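Local coordinates for protein soluble epoxide hydrolase (Bacillus megaterium, PDB 4INZ) that is a soluble enzyme of the epoxide hydrolase family, a single chain built on the alpha/beta hydrolase fold, at residues H45-S51 against L70-N76; V112-G116 against Y219-L223. The protein carries 1 engineered substitution. All coordinates share one frame; numbering follows the deposited sequence.

Contact 1: H45-S51 against L70-N76; sequences HGFPDFS and LDLRGYN
H45 reaches from the loop behind strand 40-44 into the loop behind strand 66-70 and meets L70, L72 and Y75, at the start of the HGXP motif that epoxide hydrolases of the alpha/beta hydrolase fold share; P48 closes the motif with a cis peptide. From CB, with chi1 at 69°, CG is tucked over its own backbone, and the ring is left facing the 70-76 loop. CD2 comes next, with L70 O 3.1 Å away at the ring edge. NE2 accepts L72 N over 3.1 Å in a nearly straight bond (170°), although the donor sits tilted from the ring plane. CE1 stands over the centre of the Y75 ring, the T-shaped part of the contact, with ring planes at 69°. ND1 donates to G46 O at 2.9 Å, the acceptor lying in the imidazole plane, and D49 N reaches that oxygen from the opposite face of its carbonyl. This pairing indicates the ring orientation and a proton on ND1. One ring face carries L72 CD1 in a CH-pi contact; the other carries F50 CA. Farther along, D71 OD1 ties the loops again, taking S51 N almost along its C-O axis. D71 OD2 accepts N76 ND2 from above the carboxylate plane, and also hydrogen-bonds H31 ND1 outside both segments. S51 OG binds D71 OD1 too, at 2.7 Å on its syn side and out of the carboxylate plane.

Contact 2: V112-G116 against Y219-L223; sequences VHDWG and YYRNL
This is a buried aromatic cluster in which W115, at the start of helix 115-126, packs against Y219, Y220 and L223 where helix 213-220 runs out into a turn. It joins the core of the alpha/beta hydrolase fold to the helical cap, since 113-116 follows strand 108-112 as the tight strand-turn-helix known in this family as the nucleophile elbow, whereas 219-223 belongs to the mainly helical insertion between strands 131-137 and 248-253. The backbone of D114 has a positive phi, as fits such an elbow. Its OD2 takes a hydrogen bond from F47 N, outside both segments, and a weak one from its neighbour W115 N. No hydrogen bond crosses directly between the segments, and W115 supplies just over half of the 251 Å² buried. W115 has an unusual chi1 of -108°, a torsion that carries its ring system out between the two tyrosines. On one face of the indole, Y219 CB makes a CH-pi contact, 3.5 Å from W115 CE2, and the Y219 ring turns its edge to the six-membered ring with planes at 68°; the Y219 hydroxyl is hydrogen-bonded outside the cluster, to R73. The pyrrole side does the reverse: its NE1 edge is directed at the centre of the Y220 face in a T-shaped pair, W115 NE1 lying 3.3 Å from Y220 CZ. At the far end of the indole, L223 CD2 closes the cluster at 3.7 Å from W115 CH2.

The two contacts have centres about 10 Å apart and touch through polar and apolar pairs. F47, in the HGXP loop of contact 1, places its N 2.9 Å from D114 OD2 of contact 2, in hydrogen-bonding range. Together with the W115 amide this resembles the backbone N-H pair that forms the oxyanion hole in relatives. A second bond runs from Y219 OH to R73 O at 2.7 Å, tying the cap helix to the 70-76 loop. Y220 OH also packs on F47 CB at 3.3 Å, and the Y220 side chain comes about 3 Å, between nearest atoms, from a bound PEG, di(hydroxyethyl)ether, probably from the crystallisation liquor, though it may mark a pocket beside the elbow.

Contact 1: H45-S51 against L70-N76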
loop_
_atom_site.group_PDB
_atom_site.type_symbol
_atom_site.label_atom_id
_atom_site.label_comp_id
_atom_site.label_asym_id
_atom_site.label_seq_id
_atom_site.Cartn_x
_atom_site.Cartn_y
_atom_site.Cartn_z
ATOM N N HIS A 45 -2.495 -1.488 -3.130
ATOM C CA HIS A 45 -2.603 -2.204 -1.868
ATOM C C HIS A 45 -1.231 -2.515 -1.297
ATOM O O HIS A 45 -0.197 -2.176 -1.892
ATOM C CB HIS A 45 -3.326 -3.530 -2.101
ATOM C CG HIS A 45 -2.511 -4.505 -2.894
ATOM N ND1 HIS A 45 -1.598 -5.357 -2.312
ATOM C CD2 HIS A 45 -2.439 -4.727 -4.229
ATOM C CE1 HIS A 45 -1.010 -6.075 -3.253
ATOM N NE2 HIS A 45 -1.501 -5.711 -4.425
ATOM N N GLY A 46 -1.230 -3.163 -0.134
ATOM C CA GLY A 46 -0.004 -3.629 0.490
ATOM C C GLY A 46 -0.138 -5.070 0.964
ATOM O O GLY A 46 -0.935 -5.833 0.432
ATOM N N PHE A 47 0.628 -5.431 1.986
ATOM C CA PHE A 47 0.724 -6.817 2.438
ATOM C C PHE A 47 -0.250 -7.116 3.573
ATOM O O PHE A 47 -0.341 -6.341 4.524
ATOM C CB PHE A 47 2.147 -7.084 2.938
ATOM C CG PHE A 47 2.322 -8.443 3.553
ATOM C CD1 PHE A 47 2.688 -9.527 2.768
ATOM C CD2 PHE A 47 2.110 -8.642 4.914
ATOM C CE1 PHE A 47 2.845 -10.780 3.324
ATOM C CE2 PHE A 47 2.266 -9.901 5.478
ATOM C CZ PHE A 47 2.632 -10.971 4.675
ATOM N N PRO A 48 -0.952 -8.265 3.513
ATOM C CA PRO A 48 -0.977 -9.293 2.474
ATOM C C PRO A 48 -2.280 -9.225 1.700
ATOM O O PRO A 48 -2.902 -10.260 1.444
ATOM C CB PRO A 48 -0.978 -10.573 3.299
ATOM C CG PRO A 48 -1.881 -10.218 4.451
ATOM C CD PRO A 48 -1.661 -8.729 4.721
ATOM N N ASP A 49 -2.694 -8.019 1.334
ATOM C CA ASP A 49 -3.959 -7.836 0.638
ATOM C C ASP A 49 -3.762 -7.908 -0.872
ATOM O O ASP A 49 -2.834 -8.547 -1.353
ATOM C CB ASP A 49 -4.574 -6.498 1.043
ATOM C CG ASP A 49 -4.604 -6.321 2.548
ATOM O OD1 ASP A 49 -5.333 -7.083 3.212
ATOM O OD2 ASP A 49 -3.885 -5.441 3.067
ATOM N N PHE A 50 -4.656 -7.257 -1.604
ATOM C CA PHE A 50 -4.600 -7.213 -3.059
ATOM C C PHE A 50 -5.674 -6.247 -3.527
ATOM O O PHE A 50 -6.250 -5.537 -2.715
ATOM C CB PHE A 50 -4.764 -8.616 -3.683
ATOM C CG PHE A 50 -6.112 -9.264 -3.447
ATOM C CD1 PHE A 50 -6.552 -9.566 -2.162
ATOM C CD2 PHE A 50 -6.911 -9.629 -4.523
ATOM C CE1 PHE A 50 -7.782 -10.189 -1.952
ATOM C CE2 PHE A 50 -8.146 -10.260 -4.329
ATOM C CZ PHE A 50 -8.579 -10.542 -3.041
ATOM N N SER A 51 -5.943 -6.210 -4.828
ATOM C CA SER A 51 -6.853 -5.206 -5.373
ATOM C C SER A 51 -8.209 -5.153 -4.664
ATOM O O SER A 51 -8.815 -4.081 -4.540
ATOM C CB SER A 51 -7.039 -5.430 -6.877
ATOM O OG SER A 51 -7.415 -6.778 -7.130
ATOM N N LEU A 70 -4.617 -2.093 -8.788
ATOM C CA LEU A 70 -3.573 -2.980 -9.286
ATOM C C LEU A 70 -3.269 -4.108 -8.301
ATOM O O LEU A 70 -3.259 -3.892 -7.088
ATOM C CB LEU A 70 -2.300 -2.167 -9.529
ATOM C CG LEU A 70 -1.088 -2.826 -10.184
ATOM C CD1 LEU A 70 -1.430 -3.274 -11.601
ATOM C CD2 LEU A 70 0.067 -1.831 -10.203
ATOM N N ASP A 71 -3.025 -5.310 -8.825
ATOM C CA ASP A 71 -2.381 -6.353 -8.034
ATOM C C ASP A 71 -0.878 -6.207 -8.233
ATOM O O ASP A 71 -0.379 -6.394 -9.347
ATOM C CB ASP A 71 -2.820 -7.754 -8.479
ATOM C CG ASP A 71 -4.261 -8.080 -8.096
ATOM O OD1 ASP A 71 -4.777 -7.532 -7.094
ATOM O OD2 ASP A 71 -4.865 -8.927 -8.787
ATOM N N LEU A 72 -0.160 -5.848 -7.172
ATOM C CA LEU A 72 1.292 -5.684 -7.265
ATOM C C LEU A 72 1.971 -6.978 -7.716
ATOM O O LEU A 72 1.440 -8.067 -7.510
ATOM C CB LEU A 72 1.861 -5.239 -5.920
ATOM C CG LEU A 72 1.357 -3.896 -5.390
ATOM C CD1 LEU A 72 1.980 -3.605 -4.020
ATOM C CD2 LEU A 72 1.663 -2.768 -6.377
ATOM N N ARG A 73 3.152 -6.861 -8.317
ATOM C CA ARG A 73 3.858 -8.050 -8.779
ATOM C C ARG A 73 4.001 -9.034 -7.627
ATOM O O ARG A 73 4.279 -8.643 -6.487
ATOM C CB ARG A 73 5.223 -7.712 -9.404
ATOM C CG ARG A 73 6.203 -6.983 -8.485
ATOM C CD ARG A 73 7.592 -6.891 -9.115
ATOM N NE ARG A 73 7.595 -6.193 -10.399
ATOM C CZ ARG A 73 8.408 -6.501 -11.411
ATOM N NH1 ARG A 73 9.285 -7.489 -11.287
ATOM N NH2 ARG A 73 8.353 -5.820 -12.549
ATOM N N GLY A 74 3.781 -10.310 -7.926
ATOM C CA GLY A 74 3.857 -11.344 -6.915
ATOM C C GLY A 74 2.521 -11.653 -6.257
ATOM O O GLY A 74 2.366 -12.710 -5.661
ATOM N N TYR A 75 1.562 -10.734 -6.370
ATOM C CA TYR A 75 0.264 -10.870 -5.702
ATOM C C TYR A 75 -0.863 -11.381 -6.598
ATOM O O TYR A 75 -0.968 -10.994 -7.765
ATOM C CB TYR A 75 -0.185 -9.519 -5.133
ATOM C CG TYR A 75 0.477 -9.112 -3.842
ATOM C CD1 TYR A 75 1.747 -8.545 -3.835
ATOM C CD2 TYR A 75 -0.180 -9.271 -2.621
ATOM C CE1 TYR A 75 2.346 -8.145 -2.643
ATOM C CE2 TYR A 75 0.412 -8.877 -1.437
ATOM C CZ TYR A 75 1.677 -8.321 -1.454
ATOM O OH TYR A 75 2.264 -7.927 -0.272
ATOM N N ASN A 76 -1.726 -12.217 -6.020
ATOM C CA ASN A 76 -2.933 -12.688 -6.696
ATOM C C ASN A 76 -2.617 -13.191 -8.103
ATOM O O ASN A 76 -1.801 -14.097 -8.269
ATOM C CB ASN A 76 -3.990 -11.570 -6.727
ATOM C CG ASN A 76 -5.366 -12.063 -7.144
ATOM O OD1 ASN A 76 -5.727 -13.212 -6.901
ATOM N ND2 ASN A 76 -6.139 -11.192 -7.786
HETATM O O HOH W 1 -4.514 -2.195 -5.363
#

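Contact 2: V112-G116 against Y219-L223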
loop_
_atom_site.group_PDB
_atom_site.type_symbol
_atom_site.label_atom_id
_atom_site.label_comp_id
_atom_site.label_asym_id
_atom_site.label_seq_id
_atom_site.Cartn_x
_atom_site.Cartn_y
_atom_site.Cartn_z
ATOM N N VAL A 112 -3.095 4.962 -1.850
ATOM C CA VAL A 112 -2.080 3.980 -1.458
ATOM C C VAL A 112 -2.181 3.536 -0.005
ATOM O O VAL A 112 -2.680 4.275 0.839
ATOM C CB VAL A 112 -0.655 4.529 -1.720
ATOM C CG1 VAL A 112 -0.495 4.910 -3.195
ATOM C CG2 VAL A 112 -0.372 5.732 -0.831
ATOM N N HIS A 113 -1.681 2.332 0.277
ATOM C CA HIS A 113 -1.795 1.718 1.601
ATOM C C HIS A 113 -0.627 0.748 1.822
ATOM O O HIS A 113 -0.277 -0.013 0.920
ATOM C CB HIS A 113 -3.134 0.967 1.678
ATOM C CG HIS A 113 -3.340 0.166 2.924
ATOM N ND1 HIS A 113 -3.311 0.717 4.192
ATOM C CD2 HIS A 113 -3.645 -1.144 3.091
ATOM C CE1 HIS A 113 -3.561 -0.225 5.084
ATOM N NE2 HIS A 113 -3.763 -1.364 4.442
ATOM N N ASP A 114 -0.013 0.807 3.003
ATOM C CA ASP A 114 0.973 -0.193 3.440
ATOM C C ASP A 114 2.157 -0.250 2.457
ATOM O O ASP A 114 2.754 0.790 2.171
ATOM C CB ASP A 114 0.282 -1.556 3.642
ATOM C CG ASP A 114 1.160 -2.575 4.357
ATOM O OD1 ASP A 114 1.204 -2.563 5.613
ATOM O OD2 ASP A 114 1.791 -3.399 3.666
ATOM N N TRP A 115 2.499 -1.427 1.924
ATOM C CA TRP A 115 3.568 -1.489 0.919
ATOM C C TRP A 115 3.246 -0.586 -0.270
ATOM O O TRP A 115 4.139 0.022 -0.862
ATOM C CB TRP A 115 3.841 -2.929 0.437
ATOM C CG TRP A 115 5.138 -3.480 0.961
ATOM C CD1 TRP A 115 5.297 -4.429 1.932
ATOM C CD2 TRP A 115 6.457 -3.090 0.564
ATOM N NE1 TRP A 115 6.635 -4.660 2.157
ATOM C CE2 TRP A 115 7.368 -3.847 1.333
ATOM C CE3 TRP A 115 6.958 -2.175 -0.370
ATOM C CZ2 TRP A 115 8.752 -3.713 1.199
ATOM C CZ3 TRP A 115 8.336 -2.049 -0.505
ATOM C CH2 TRP A 115 9.214 -2.811 0.277
ATOM N N GLY A 116 1.967 -0.506 -0.622
ATOM C CA GLY A 116 1.529 0.377 -1.690
ATOM C C GLY A 116 1.862 1.830 -1.401
ATOM O O GLY A 116 2.129 2.605 -2.318
ATOM N N TYR A 219 9.589 -8.575 -1.023
ATOM C CA TYR A 219 9.560 -7.127 -0.834
ATOM C C TYR A 219 10.325 -6.742 0.424
ATOM O O TYR A 219 11.157 -5.829 0.403
ATOM C CB TYR A 219 8.122 -6.646 -0.666
ATOM C CG TYR A 219 7.288 -6.559 -1.918
ATOM C CD1 TYR A 219 6.862 -7.703 -2.582
ATOM C CD2 TYR A 219 6.883 -5.324 -2.410
ATOM C CE1 TYR A 219 6.073 -7.613 -3.708
ATOM C CE2 TYR A 219 6.097 -5.224 -3.537
ATOM C CZ TYR A 219 5.696 -6.366 -4.183
ATOM O OH TYR A 219 4.913 -6.258 -5.302
ATOM N N TYR A 220 10.018 -7.424 1.524
ATOM C CA TYR A 220 10.602 -7.103 2.827
ATOM C C TYR A 220 12.093 -7.412 2.882
ATOM O O TYR A 220 12.849 -6.781 3.632
ATOM C CB TYR A 220 9.893 -7.873 3.949
ATOM C CG TYR A 220 8.471 -7.433 4.213
ATOM C CD1 TYR A 220 8.188 -6.489 5.191
ATOM C CD2 TYR A 220 7.410 -7.969 3.490
ATOM C CE1 TYR A 220 6.888 -6.082 5.438
ATOM C CE2 TYR A 220 6.108 -7.571 3.729
ATOM C CZ TYR A 220 5.850 -6.625 4.705
ATOM O OH TYR A 220 4.554 -6.220 4.945
ATOM N N ARG A 221 12.511 -8.389 2.090
ATOM C CA ARG A 221 13.886 -8.875 2.160
ATOM C C ARG A 221 14.873 -7.975 1.426
ATOM O O ARG A 221 16.073 -8.254 1.396
ATOM C CB ARG A 221 13.954 -10.328 1.677
ATOM C CG ARG A 221 13.262 -11.249 2.663
ATOM C CD ARG A 221 12.950 -12.632 2.124
ATOM N NE ARG A 221 12.359 -13.438 3.187
ATOM C CZ ARG A 221 11.982 -14.705 3.061
ATOM N NH1 ARG A 221 12.121 -15.334 1.901
ATOM N NH2 ARG A 221 11.460 -15.340 4.103
ATOM N N ASN A 222 14.356 -6.896 0.845
ATOM C CA ASN A 222 15.186 -5.861 0.241
ATOM C C ASN A 222 15.261 -4.603 1.096
ATOM O O ASN A 222 16.011 -3.682 0.779
ATOM C CB ASN A 222 14.671 -5.493 -1.150
ATOM C CG ASN A 222 14.900 -6.594 -2.162
ATOM O OD1 ASN A 222 15.926 -7.272 -2.130
ATOM N ND2 ASN A 222 13.950 -6.777 -3.067
ATOM N N LEU A 223 14.479 -4.560 2.171
ATOM C CA LEU A 223 14.456 -3.378 3.034
ATOM C C LEU A 223 15.818 -3.108 3.665
ATOM O O LEU A 223 16.506 -4.027 4.112
ATOM C CB LEU A 223 13.390 -3.514 4.119
ATOM C CG LEU A 223 11.942 -3.502 3.626
ATOM C CD1 LEU A 223 10.985 -3.852 4.756
ATOM C CD2 LEU A 223 11.606 -2.138 3.038
HETATM O O HOH W 2 3.816 -4.148 6.181
#